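Local coordinates for DegV family protein (Eubacterium eligens, PDB 3FDJ) that is of uncertain function but, like other DegV family proteins, probably binds a fatty acid in a pocket between its domains, at residues S10-K15 with C37-Q41; R57-A61 with L261-Y265; G220-L226 with L273-K278. One frame throughout, in Å; residues are numbered along the deposited sequence.

Overall arrangement
From the N terminus, contact 1 comes first: it closes a short excursion through strands 21-30 and 35-37, joining the loop after strand 5-9 to the loop before helix 44-52. Contact 2 opens later and spans about two hundred residues, setting strand 59-61 of the N-terminal sheet against helix 260-266. Contact 3 opens inside that span and closes beyond it, so the two cross; it fastens the loop after helix 205-219 to strand 271-276 of the second sheet. Contacts 1 and 2 touch, since Asp38 accepts a probable hydrogen bond from Leu261 N, whereas contact 3 lies on the opposite side of the chain's centre, its centre about 25 Å from that of contact 1.

Contact 1: residues S10-K15 with C37-Q41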
loop_
_atom_site.group_PDB
_atom_site.type_symbol
_atom_site.label_atom_id
_atom_site.label_comp_id
_atom_site.label_asym_id
_atom_site.label_seq_id
_atom_site.Cartn_x
_atom_site.Cartn_y
_atom_site.Cartn_z
ATOM N N SER A 10 -5.564 5.356 -3.516
ATOM C CA SER A 10 -5.529 5.691 -2.091
ATOM C C SER A 10 -4.986 4.563 -1.196
ATOM O O SER A 10 -4.742 4.791 -0.017
ATOM C CB SER A 10 -6.931 6.115 -1.628
ATOM O OG SER A 10 -7.832 5.013 -1.622
ATOM N N ALA A 11 -4.764 3.373 -1.754
ATOM C CA ALA A 11 -4.047 2.315 -1.022
ATOM C C ALA A 11 -2.605 2.714 -0.691
ATOM O O ALA A 11 -1.966 2.029 0.107
ATOM C CB ALA A 11 -4.068 1.010 -1.772
ATOM N N CYS A 12 -2.098 3.797 -1.285
ATOM C CA CYS A 12 -0.761 4.299 -0.948
ATOM C C CYS A 12 -0.706 5.017 0.407
ATOM O O CYS A 12 0.376 5.325 0.900
ATOM C CB CYS A 12 -0.235 5.212 -2.049
ATOM S SG CYS A 12 -1.015 6.801 -2.106
ATOM N N ASP A 13 -1.878 5.284 0.991
ATOM C CA ASP A 13 -2.037 5.883 2.342
ATOM C C ASP A 13 -1.681 7.380 2.442
ATOM O O ASP A 13 -1.860 7.970 3.516
ATOM C CB ASP A 13 -1.236 5.126 3.435
ATOM C CG ASP A 13 -1.527 3.612 3.482
ATOM O OD1 ASP A 13 -2.718 3.236 3.589
ATOM O OD2 ASP A 13 -0.544 2.808 3.468
ATOM N N ILE A 14 -1.200 7.998 1.364
ATOM C CA ILE A 14 -0.732 9.390 1.420
ATOM C C ILE A 14 -1.533 10.258 0.471
ATOM O O ILE A 14 -2.160 9.754 -0.476
ATOM C CB ILE A 14 0.787 9.531 1.160
ATOM C CG1 ILE A 14 1.189 9.012 -0.221
ATOM C CG2 ILE A 14 1.548 8.758 2.231
ATOM C CD1 ILE A 14 2.573 9.450 -0.690
ATOM N N LYS A 15 -1.525 11.550 0.775
ATOM C CA LYS A 15 -2.259 12.556 0.006
ATOM C C LYS A 15 -1.351 13.608 -0.629
ATOM O O LYS A 15 -1.808 14.352 -1.496
ATOM C CB LYS A 15 -3.291 13.248 0.898
ATOM C CG LYS A 15 -4.668 12.595 0.917
ATOM C CD LYS A 15 -4.790 11.493 1.945
ATOM C CE LYS A 15 -6.228 10.948 1.995
ATOM N NZ LYS A 15 -6.276 9.590 2.617
ATOM N N CYS A 37 -15.677 6.953 1.349
ATOM C CA CYS A 37 -14.742 7.279 0.289
ATOM C C CYS A 37 -13.381 7.581 0.941
ATOM O O CYS A 37 -13.303 8.372 1.889
ATOM C CB CYS A 37 -15.264 8.482 -0.485
ATOM S SG CYS A 37 -14.204 8.958 -1.792
ATOM N N ASP A 38 -12.333 6.917 0.476
ATOM C CA ASP A 38 -11.001 7.017 1.077
ATOM C C ASP A 38 -10.307 8.293 0.595
ATOM O O ASP A 38 -9.326 8.260 -0.134
ATOM C CB ASP A 38 -10.179 5.753 0.726
ATOM C CG ASP A 38 -8.835 5.682 1.447
ATOM O OD1 ASP A 38 -8.601 6.483 2.388
ATOM O OD2 ASP A 38 -8.016 4.784 1.087
ATOM N N ASP A 39 -10.808 9.433 1.056
ATOM C CA ASP A 39 -10.300 10.725 0.621
ATOM C C ASP A 39 -9.946 11.556 1.846
ATOM O O ASP A 39 -9.889 11.029 2.977
ATOM C CB ASP A 39 -11.350 11.422 -0.273
ATOM C CG ASP A 39 -12.662 11.745 0.461
ATOM O OD1 ASP A 39 -12.739 11.620 1.705
ATOM O OD2 ASP A 39 -13.635 12.128 -0.228
ATOM N N GLY A 40 -9.761 12.862 1.653
ATOM C CA GLY A 40 -9.485 13.765 2.784
ATOM C C GLY A 40 -10.573 13.914 3.841
ATOM O O GLY A 40 -10.319 14.402 4.935
ATOM N N GLN A 41 -11.797 13.521 3.519
ATOM C CA GLN A 41 -12.919 13.704 4.432
ATOM C C GLN A 41 -13.126 12.514 5.370
ATOM O O GLN A 41 -13.894 12.613 6.316
ATOM C CB GLN A 41 -14.213 13.924 3.642
ATOM C CG GLN A 41 -14.131 15.014 2.604
ATOM C CD GLN A 41 -13.797 16.333 3.241
ATOM O OE1 GLN A 41 -12.739 16.909 2.971
ATOM N NE2 GLN A 41 -14.679 16.804 4.124
HETATM O O HOH W 1 -5.537 6.723 1.728
HETATM O O HOH W 2 -8.597 8.854 3.817
#
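Ser10 and Asp38 join two loops of the N-terminal sheet, the 3-10 turn that follows strand 5-9 and the inverse gamma turn centred on Asp38. This is the tight, buried half of the contact. Ser10 OG donates to Asp38 OD2 over 2.7 Å, approaching from above the carboxylate, 46° out of its plane, while Ser10 CB lies 3.2 Å from the same oxygen. With CG anti to its backbone N (chi1 -173°), Asp38 sends its carboxylate toward Ser10 and the start of helix 260-266, where Gly260 N bonds to OD1 and Leu261 N to OD2. Ser10 OG in turn accepts from Leu27 N, so the hydroxyl links strand 21-30 to the acid. Bonds to both oxygens should hold the carboxylate in one rotation and, with the helix start beside it, probably stabilise its negative charge.

The other half is looser and faces solvent. Lys15, bent at chi2 (87°), passes its CE 3.8 Å from Asp39 C, and its ammonium reaches Asp38 directly by a long salt bridge, Lys15 NZ to Asp38 OD1 3.9 Å, and otherwise through water. Two waters fill in. One accepts from Lys15 NZ at 3.1 Å and lies within bonding distance of Ser10 O; the other accepts from Lys15 NZ at 2.7 Å and reaches both Asp38 OD1 and Asp39 O. Asp39 turns its CB away from segment 10-15, and its carboxylate forms an Asx turn, in which Asp39 OD1 accepts from Gln41 N at 2.8 Å.

Contact 2: residues R57-A61 with L261-Y265; sequences RSYTA and LCSYY
Thr60 and Ser58 each share a hydrogen bond with a tyrosine of the facing helix, and the two rings are turned so that both phenol oxygens meet segment 57-61. Tyr264 has its CG anti to the backbone N (chi1 174°), whereas the CG of Tyr265 lies beside its own N (chi1 -81°); as a result CD2 of Tyr264 sits 3.5 Å above the plane of the Tyr265 ring, over its centre. Tyr264 OH meets Ser58 OG at the ring edge in a short hydrogen bond of 2.5 Å. The side chains of Thr60 and Tyr265 approach each other from opposite directions, Tyr265 OH 2.6 Å from Thr60 OG1, again near the ring plane. Either partner could donate in both bonds. The methyl of Thr60 fits among the same groups: CG2 is 3.6 Å from Tyr264 CD2, 3.5 Å from Tyr265 CE2 and 3.9 Å from Leu261 CD2. Thr60 thus presents its polar and apolar branches to one patch of helix. A hexaethylene glycol, probably from the crystallisation liquor, lies about 3 Å from the Thr60 side chain and may mark a pocket like that of fatty-acid-binding DegV relatives. Strand 59-61 and helix 261-265 run roughly antiparallel (151°), their axes 10.4 Å apart at closest approach. Strand 59-61 pairs with strand 21-30, whose Ile29 packs against Tyr264; Leu51 of helix 44-52 touches Ser58 and Tyr264, and helix 163-167 borders both tyrosines.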
loop_
_atom_site.group_PDB
_atom_site.type_symbol
_atom_site.label_atom_id
_atom_site.label_comp_id
_atom_site.label_asym_id
_atom_site.label_seq_id
_atom_site.Cartn_x
_atom_site.Cartn_y
_atom_site.Cartn_z
ATOM N N ARG A 57 -22.248 -7.921 5.278
ATOM C CA ARG A 57 -21.081 -7.907 4.421
ATOM C C ARG A 57 -20.637 -6.480 4.161
ATOM O O ARG A 57 -21.435 -5.553 4.222
ATOM C CB ARG A 57 -21.400 -8.594 3.096
ATOM C CG ARG A 57 -21.794 -10.053 3.259
ATOM C CD ARG A 57 -22.560 -10.564 2.058
ATOM N NE ARG A 57 -24.011 -10.505 2.248
ATOM C CZ ARG A 57 -24.802 -9.549 1.766
ATOM N NH1 ARG A 57 -24.303 -8.544 1.068
ATOM N NH2 ARG A 57 -26.099 -9.596 1.977
ATOM N N SER A 58 -19.350 -6.314 3.885
ATOM C CA SER A 58 -18.826 -5.039 3.445
ATOM C C SER A 58 -17.910 -5.308 2.266
ATOM O O SER A 58 -17.424 -6.432 2.089
ATOM C CB SER A 58 -18.093 -4.303 4.566
ATOM O OG SER A 58 -17.151 -5.144 5.189
ATOM N N TYR A 59 -17.697 -4.262 1.478
ATOM C CA TYR A 59 -17.119 -4.367 0.148
ATOM C C TYR A 59 -16.181 -3.218 -0.126
ATOM O O TYR A 59 -16.265 -2.188 0.527
ATOM C CB TYR A 59 -18.226 -4.282 -0.902
ATOM C CG TYR A 59 -19.370 -5.231 -0.676
ATOM C CD1 TYR A 59 -19.311 -6.538 -1.146
ATOM C CD2 TYR A 59 -20.487 -4.835 0.029
ATOM C CE1 TYR A 59 -20.353 -7.427 -0.922
ATOM C CE2 TYR A 59 -21.534 -5.700 0.242
ATOM C CZ TYR A 59 -21.459 -6.995 -0.237
ATOM O OH TYR A 59 -22.501 -7.860 -0.021
ATOM N N THR A 60 -15.287 -3.397 -1.101
ATOM C CA THR A 60 -14.506 -2.304 -1.618
ATOM C C THR A 60 -14.680 -2.204 -3.129
ATOM O O THR A 60 -15.030 -3.179 -3.796
ATOM C CB THR A 60 -12.996 -2.427 -1.252
ATOM O OG1 THR A 60 -12.439 -3.640 -1.790
ATOM C CG2 THR A 60 -12.830 -2.415 0.277
ATOM N N ALA A 61 -14.420 -1.019 -3.660
ATOM C CA ALA A 61 -14.520 -0.781 -5.098
ATOM C C ALA A 61 -13.337 0.047 -5.568
ATOM O O ALA A 61 -12.900 0.965 -4.869
ATOM C CB ALA A 61 -15.812 -0.055 -5.415
ATOM N N LEU A 261 -8.505 2.431 2.844
ATOM C CA LEU A 261 -8.477 1.125 2.198
ATOM C C LEU A 261 -7.585 0.170 2.967
ATOM O O LEU A 261 -7.978 -0.957 3.291
ATOM C CB LEU A 261 -7.964 1.276 0.758
ATOM C CG LEU A 261 -8.034 0.051 -0.165
ATOM C CD1 LEU A 261 -6.947 -0.962 0.144
ATOM C CD2 LEU A 261 -9.448 -0.583 -0.105
ATOM N N CYS A 262 -6.367 0.600 3.265
ATOM C CA CYS A 262 -5.470 -0.240 4.041
ATOM C C CYS A 262 -5.997 -0.485 5.458
ATOM O O CYS A 262 -5.827 -1.579 5.983
ATOM C CB CYS A 262 -4.041 0.293 4.052
ATOM S SG CYS A 262 -3.191 0.068 2.412
ATOM N N SER A 263 -6.685 0.480 6.049
ATOM C CA SER A 263 -7.283 0.290 7.388
ATOM C C SER A 263 -8.384 -0.763 7.338
ATOM O O SER A 263 -8.482 -1.589 8.233
ATOM C CB SER A 263 -7.798 1.608 7.974
ATOM O OG SER A 263 -6.725 2.516 8.239
ATOM N N TYR A 264 -9.164 -0.770 6.258
ATOM C CA TYR A 264 -10.222 -1.767 6.093
ATOM C C TYR A 264 -9.651 -3.196 6.021
ATOM O O TYR A 264 -10.133 -4.081 6.716
ATOM C CB TYR A 264 -11.093 -1.446 4.861
ATOM C CG TYR A 264 -12.117 -2.498 4.555
ATOM C CD1 TYR A 264 -13.298 -2.557 5.288
ATOM C CD2 TYR A 264 -11.905 -3.459 3.572
ATOM C CE1 TYR A 264 -14.232 -3.548 5.061
ATOM C CE2 TYR A 264 -12.874 -4.463 3.317
ATOM C CZ TYR A 264 -14.028 -4.491 4.069
ATOM O OH TYR A 264 -14.990 -5.450 3.876
ATOM N N TYR A 265 -8.635 -3.400 5.189
ATOM C CA TYR A 265 -8.113 -4.739 4.929
ATOM C C TYR A 265 -7.066 -5.214 5.933
ATOM O O TYR A 265 -6.992 -6.417 6.217
ATOM C CB TYR A 265 -7.581 -4.835 3.494
ATOM C CG TYR A 265 -8.671 -5.057 2.469
ATOM C CD1 TYR A 265 -9.475 -6.206 2.521
ATOM C CD2 TYR A 265 -8.930 -4.117 1.457
ATOM C CE1 TYR A 265 -10.490 -6.418 1.587
ATOM C CE2 TYR A 265 -9.933 -4.337 0.519
ATOM C CZ TYR A 265 -10.695 -5.484 0.585
ATOM O OH TYR A 265 -11.715 -5.696 -0.314
#

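Contact 3: residues G220-L226 with L273-K278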
loop_
_atom_site.group_PDB
_atom_site.type_symbol
_atom_site.label_atom_id
_atom_site.label_comp_id
_atom_site.label_asym_id
_atom_site.label_seq_id
_atom_site.Cartn_x
_atom_site.Cartn_y
_atom_site.Cartn_z
ATOM N N GLY A 220 17.570 -9.744 2.462
ATOM C CA GLY A 220 18.682 -8.917 1.990
ATOM C C GLY A 220 18.577 -7.461 2.417
ATOM O O GLY A 220 19.204 -6.584 1.811
ATOM N N TYR A 221 17.833 -7.206 3.488
ATOM C CA TYR A 221 17.748 -5.853 4.049
ATOM C C TYR A 221 19.089 -5.478 4.662
ATOM O O TYR A 221 19.683 -6.257 5.418
ATOM C CB TYR A 221 16.642 -5.737 5.099
ATOM C CG TYR A 221 16.497 -4.313 5.574
ATOM C CD1 TYR A 221 16.082 -3.311 4.702
ATOM C CD2 TYR A 221 16.783 -3.958 6.892
ATOM C CE1 TYR A 221 15.955 -2.005 5.118
ATOM C CE2 TYR A 221 16.658 -2.653 7.321
ATOM C CZ TYR A 221 16.232 -1.678 6.431
ATOM O OH TYR A 221 16.120 -0.371 6.831
ATOM N N GLU A 222 19.581 -4.290 4.304
ATOM C CA GLU A 222 20.866 -3.791 4.779
ATOM C C GLU A 222 20.814 -2.323 5.241
ATOM O O GLU A 222 21.772 -1.559 5.061
ATOM C CB GLU A 222 21.908 -3.965 3.662
ATOM C CG GLU A 222 22.295 -5.418 3.459
ATOM C CD GLU A 222 23.451 -5.620 2.485
ATOM O OE1 GLU A 222 23.829 -4.640 1.783
ATOM O OE2 GLU A 222 23.960 -6.776 2.421
ATOM N N GLY A 223 19.694 -1.917 5.819
ATOM C CA GLY A 223 19.595 -0.583 6.402
ATOM C C GLY A 223 19.093 0.532 5.498
ATOM O O GLY A 223 19.221 1.690 5.847
ATOM N N GLY A 224 18.534 0.189 4.342
ATOM C CA GLY A 224 17.977 1.182 3.421
ATOM C C GLY A 224 16.603 1.701 3.830
ATOM O O GLY A 224 16.124 1.472 4.936
ATOM N N LYS A 225 15.953 2.385 2.905
ATOM C CA LYS A 225 14.704 3.041 3.186
ATOM C C LYS A 225 13.663 2.056 3.741
ATOM O O LYS A 225 13.539 0.935 3.263
ATOM C CB LYS A 225 14.214 3.707 1.898
ATOM C CG LYS A 225 12.937 4.472 2.063
ATOM C CD LYS A 225 12.476 5.077 0.751
ATOM C CE LYS A 225 13.399 6.139 0.270
ATOM N NZ LYS A 225 12.733 7.009 -0.736
ATOM N N LEU A 226 12.945 2.499 4.770
ATOM C CA LEU A 226 11.965 1.706 5.506
ATOM C C LEU A 226 10.725 2.555 5.730
ATOM O O LEU A 226 10.818 3.698 6.205
ATOM C CB LEU A 226 12.532 1.327 6.886
ATOM C CG LEU A 226 11.570 0.700 7.913
ATOM C CD1 LEU A 226 11.144 -0.650 7.420
ATOM C CD2 LEU A 226 12.257 0.631 9.301
ATOM N N LEU A 273 4.804 -3.018 6.484
ATOM C CA LEU A 273 6.076 -2.383 6.256
ATOM C C LEU A 273 6.662 -2.726 4.920
ATOM O O LEU A 273 6.441 -3.806 4.382
ATOM C CB LEU A 273 7.082 -2.663 7.376
ATOM C CG LEU A 273 7.900 -3.924 7.488
ATOM C CD1 LEU A 273 9.093 -3.941 6.469
ATOM C CD2 LEU A 273 8.444 -4.027 8.926
ATOM N N SER A 274 7.379 -1.776 4.359
ATOM C CA SER A 274 8.113 -2.014 3.149
ATOM C C SER A 274 9.530 -1.491 3.251
ATOM O O SER A 274 9.799 -0.522 3.980
ATOM C CB SER A 274 7.378 -1.406 1.960
ATOM O OG SER A 274 8.037 -1.759 0.761
ATOM N N CYS A 275 10.448 -2.154 2.542
ATOM C CA CYS A 275 11.857 -1.759 2.576
ATOM C C CYS A 275 12.554 -1.973 1.252
ATOM O O CYS A 275 12.149 -2.814 0.453
ATOM C CB CYS A 275 12.604 -2.527 3.653
ATOM S SG CYS A 275 12.622 -4.291 3.434
ATOM N N GLU A 276 13.621 -1.206 1.045
ATOM C CA GLU A 276 14.619 -1.487 0.024
ATOM C C GLU A 276 15.559 -2.584 0.513
ATOM O O GLU A 276 15.990 -2.562 1.680
ATOM C CB GLU A 276 15.517 -0.280 -0.205
ATOM C CG GLU A 276 14.900 0.877 -0.825
ATOM C CD GLU A 276 15.861 2.071 -0.908
ATOM O OE1 GLU A 276 16.776 2.212 -0.036
ATOM O OE2 GLU A 276 15.684 2.873 -1.838
ATOM N N THR A 277 15.914 -3.498 -0.378
ATOM C CA THR A 277 16.882 -4.552 -0.094
ATOM C C THR A 277 18.105 -4.386 -0.995
ATOM O O THR A 277 18.108 -3.567 -1.896
ATOM C CB THR A 277 16.271 -5.945 -0.327
ATOM O OG1 THR A 277 15.863 -6.099 -1.703
ATOM C CG2 THR A 277 15.034 -6.163 0.591
ATOM N N LYS A 278 19.155 -5.162 -0.745
ATOM C CA LYS A 278 20.302 -5.210 -1.669
ATOM C C LYS A 278 19.904 -5.847 -3.043
ATOM O O LYS A 278 18.770 -6.388 -3.212
ATOM C CB LYS A 278 21.458 -5.973 -1.019
ATOM C CG LYS A 278 21.164 -7.425 -0.865
ATOM C CD LYS A 278 22.251 -8.202 -0.159
ATOM C CE LYS A 278 22.078 -9.698 -0.446
ATOM N NZ LYS A 278 20.631 -10.071 -0.652
HETATM O O HOH W 3 18.472 -2.193 2.583
#
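With CG anti to the backbone N (chi1 -175°), the Tyr221 ring lies against Gly223 of its own loop and turns its CD1 edge to the strand, CD1 3.1 Å from Glu276 O and CE1 3.7 Å from Cys275 CB. Glu276, with CG beside its backbone N (chi1 -69°) and an extended chain beyond, raises OE1 to accept from Lys225 N at 3.1 Å, met from above the carboxylate plane; its OE2 goes to Tyr149 OH. In the reverse direction Glu276 N donates to Lys225 O. Cys275 SG lies oblique to the Tyr221 ring, 4.7 Å from its centroid, a sulfur-aromatic contact.

The loop leaves helix 205-219 through a Schellman motif at Gly220 and enters strand 226-230, which runs antiparallel to strand 271-276 in the second sheet; Leu226 and Cys275 form a non-hydrogen-bonded pair there. At the start of the loop, Lys278 N donates to Gly220 O over 2.9 Å, nearly straight at the hydrogen (172°). Tyr221 OH donates to Gly224 O at 2.6 Å and also bonds to Thr250 OG1, while Gly223 N sits 3.4 Å above the Tyr221 ring plane. A water joins the amides of Glu222 and Gly224 to Glu276 O. Lys225 carries its ammonium away from the strand to a salt bridge with Glu127.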